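Local structure of 70 kDa protein (Xanthomonas sp., 4B2N) at residues Ile120-Trp124 with Gln136-Tyr141. The protein cleaves rubber (polyisoprene) oxidatively and processively as an extracellular dihaem c-type cytochrome dioxygenase. Residues are numbered along the deposited sequence; the frame is centred on the assembly and turned at random.
Sequences IFLQW and QVSKRY
Trp124 lays its indole against Arg140 and Tyr141 of helix 133-141, and it contributes by far the most surface to this buried contact. The arginine chain, stretched out from CG to NE with CG opposite the backbone N (chi1 -175°), lies alongside the indole over one face, pointing the opposite way. Its CD sits 3.5 Å from the centroid of the five-membered ring, a CH-pi contact. Beyond it the guanidinium continues over the rim of the same face, tilted 26° from the ring plane, and Trp124 CD1 lies 3.1 Å from Arg140 NE. An electron-rich indole suits such a place, since its face can receive both polarised methylene hydrogens and, probably, a nearby positive charge. The opposite face is backed by Ile120 O and Phe121 CA, which leaves the ring sandwiched.

The indole edge does different work. Trp124 NE1 donates to Tyr141 OH at 3.1 Å, nearly straight at 167° and almost within the ring plane, thereby satisfying a buried N-H and helping to fix the indole's rotation. Ile120 CD1 packs 3.4 Å from the same Tyr141 OH, while the small, branched Val137 fits at the ring's edge, near its plane, with CG2 3.8 Å from Trp124 CZ2. Gln136 offers its CB obliquely to the six-membered ring.

Arg140's long apolar chain can cover the ring and still carry its charge to Asp224 of helix 218-226, a salt bridge through NE; Tyr141 brings an otherwise apolar ring whose hydroxyl also hydrogen-bonds Asp224. A water 2.8 Å from both Trp124 O and Arg140 NH1 accepts from the arginine and probably donates to the carbonyl, which Lys549 also reaches. The result is a buried Trp-Arg-Tyr cluster, completed by Asp224, that joins the loop after helix 114-118 to two helices of this dihaem cytochrome.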
loop_
_atom_site.group_PDB
_atom_site.type_symbol
_atom_site.label_atom_id
_atom_site.label_comp_id
_atom_site.label_asym_id
_atom_site.label_seq_id
_atom_site.Cartn_x
_atom_site.Cartn_y
_atom_site.Cartn_z
ATOM N N ILE A 120 -16.991 -21.098 6.399
ATOM C CA ILE A 120 -16.375 -20.224 7.402
ATOM C C ILE A 120 -17.411 -19.516 8.285
ATOM O O ILE A 120 -17.038 -18.968 9.273
ATOM C CB ILE A 120 -15.485 -19.105 6.727
ATOM C CG1 ILE A 120 -14.415 -18.562 7.703
ATOM C CG2 ILE A 120 -16.351 -18.048 6.038
ATOM C CD1 ILE A 120 -13.237 -18.059 6.902
ATOM N N PHE A 121 -18.677 -19.440 7.921
ATOM C CA PHE A 121 -19.701 -18.933 8.888
ATOM C C PHE A 121 -19.599 -19.742 10.209
ATOM O O PHE A 121 -19.995 -19.239 11.254
ATOM C CB PHE A 121 -21.150 -19.031 8.332
ATOM C CG PHE A 121 -21.541 -20.395 7.878
ATOM C CD1 PHE A 121 -22.121 -21.303 8.783
ATOM C CD2 PHE A 121 -21.335 -20.784 6.527
ATOM C CE1 PHE A 121 -22.475 -22.554 8.341
ATOM C CE2 PHE A 121 -21.667 -22.052 6.093
ATOM C CZ PHE A 121 -22.210 -22.953 6.995
ATOM N N LEU A 122 -19.155 -21.020 10.155
ATOM C CA LEU A 122 -18.992 -21.792 11.418
ATOM C C LEU A 122 -18.082 -21.045 12.349
ATOM O O LEU A 122 -18.377 -20.945 13.546
ATOM C CB LEU A 122 -18.455 -23.212 11.217
ATOM C CG LEU A 122 -19.423 -24.115 10.474
ATOM C CD1 LEU A 122 -18.721 -25.430 10.127
ATOM C CD2 LEU A 122 -20.724 -24.321 11.296
ATOM N N GLN A 123 -16.977 -20.492 11.812
ATOM C CA GLN A 123 -16.016 -19.743 12.603
ATOM C C GLN A 123 -16.558 -18.408 13.076
ATOM O O GLN A 123 -16.015 -17.772 13.988
ATOM C CB GLN A 123 -14.689 -19.509 11.794
ATOM C CG GLN A 123 -13.788 -20.772 11.833
ATOM C CD GLN A 123 -14.410 -21.958 11.129
ATOM O OE1 GLN A 123 -14.973 -21.852 9.996
ATOM N NE2 GLN A 123 -14.368 -23.114 11.813
ATOM N N TRP A 124 -17.610 -17.926 12.435
ATOM C CA TRP A 124 -18.244 -16.677 12.943
ATOM C C TRP A 124 -19.201 -17.016 14.076
ATOM O O TRP A 124 -19.774 -16.120 14.672
ATOM C CB TRP A 124 -19.130 -16.075 11.881
ATOM C CG TRP A 124 -18.488 -15.774 10.551
ATOM C CD1 TRP A 124 -17.130 -15.698 10.252
ATOM C CD2 TRP A 124 -19.176 -15.526 9.310
ATOM N NE1 TRP A 124 -16.926 -15.446 8.948
ATOM C CE2 TRP A 124 -18.128 -15.294 8.308
ATOM C CE3 TRP A 124 -20.508 -15.456 8.932
ATOM C CZ2 TRP A 124 -18.420 -15.002 6.976
ATOM C CZ3 TRP A 124 -20.802 -15.220 7.570
ATOM C CH2 TRP A 124 -19.782 -14.949 6.627
ATOM N N GLN A 136 -22.243 -11.159 3.838
ATOM C CA GLN A 136 -21.621 -11.145 5.150
ATOM C C GLN A 136 -20.095 -11.291 5.107
ATOM O O GLN A 136 -19.391 -10.684 5.931
ATOM C CB GLN A 136 -22.239 -12.248 6.064
ATOM C CG GLN A 136 -23.672 -11.835 6.458
ATOM C CD GLN A 136 -24.169 -12.598 7.678
ATOM O OE1 GLN A 136 -25.212 -13.294 7.645
ATOM N NE2 GLN A 136 -23.460 -12.427 8.765
ATOM N N VAL A 137 -19.600 -12.076 4.131
ATOM C CA VAL A 137 -18.154 -12.155 3.978
ATOM C C VAL A 137 -17.565 -10.768 3.748
ATOM O O VAL A 137 -16.595 -10.417 4.417
ATOM C CB VAL A 137 -17.690 -13.111 2.883
ATOM C CG1 VAL A 137 -16.163 -13.047 2.684
ATOM C CG2 VAL A 137 -18.150 -14.513 3.230
ATOM N N SER A 138 -18.131 -10.032 2.802
ATOM C CA SER A 138 -17.690 -8.652 2.447
ATOM C C SER A 138 -17.785 -7.778 3.650
ATOM O O SER A 138 -16.866 -7.025 3.936
ATOM C CB SER A 138 -18.587 -8.072 1.331
ATOM O OG SER A 138 -17.993 -8.475 0.070
ATOM N N LYS A 139 -18.924 -7.834 4.329
ATOM C CA LYS A 139 -19.121 -6.957 5.485
ATOM C C LYS A 139 -18.096 -7.229 6.601
ATOM O O LYS A 139 -17.441 -6.318 7.080
ATOM C CB LYS A 139 -20.533 -7.129 6.055
ATOM C CG LYS A 139 -21.620 -6.376 5.304
ATOM C CD LYS A 139 -22.969 -6.927 5.800
ATOM C CE LYS A 139 -24.111 -6.209 5.205
ATOM N NZ LYS A 139 -25.266 -6.677 6.032
ATOM N N ARG A 140 -17.947 -8.514 6.971
ATOM C CA ARG A 140 -17.092 -8.906 8.097
ATOM C C ARG A 140 -15.646 -8.531 7.828
ATOM O O ARG A 140 -14.931 -8.010 8.700
ATOM C CB ARG A 140 -17.157 -10.433 8.310
ATOM C CG ARG A 140 -16.375 -10.886 9.560
ATOM C CD ARG A 140 -16.657 -12.356 9.723
ATOM N NE ARG A 140 -15.862 -12.944 10.780
ATOM C CZ ARG A 140 -16.278 -13.032 12.044
ATOM N NH1 ARG A 140 -17.480 -12.518 12.364
ATOM N NH2 ARG A 140 -15.505 -13.613 12.967
ATOM N N TYR A 141 -15.200 -8.746 6.603
ATOM C CA TYR A 141 -13.766 -8.651 6.385
ATOM C C TYR A 141 -13.380 -7.300 5.791
ATOM O O TYR A 141 -12.183 -7.058 5.569
ATOM C CB TYR A 141 -13.281 -9.794 5.495
ATOM C CG TYR A 141 -13.461 -11.145 6.148
ATOM C CD1 TYR A 141 -12.933 -11.406 7.444
ATOM C CD2 TYR A 141 -14.160 -12.154 5.503
ATOM C CE1 TYR A 141 -13.171 -12.649 8.068
ATOM C CE2 TYR A 141 -14.356 -13.381 6.109
ATOM C CZ TYR A 141 -13.837 -13.644 7.349
ATOM O OH TYR A 141 -14.116 -14.898 7.885
HETATM O O HOH W 1 -18.462 -13.699 14.740
#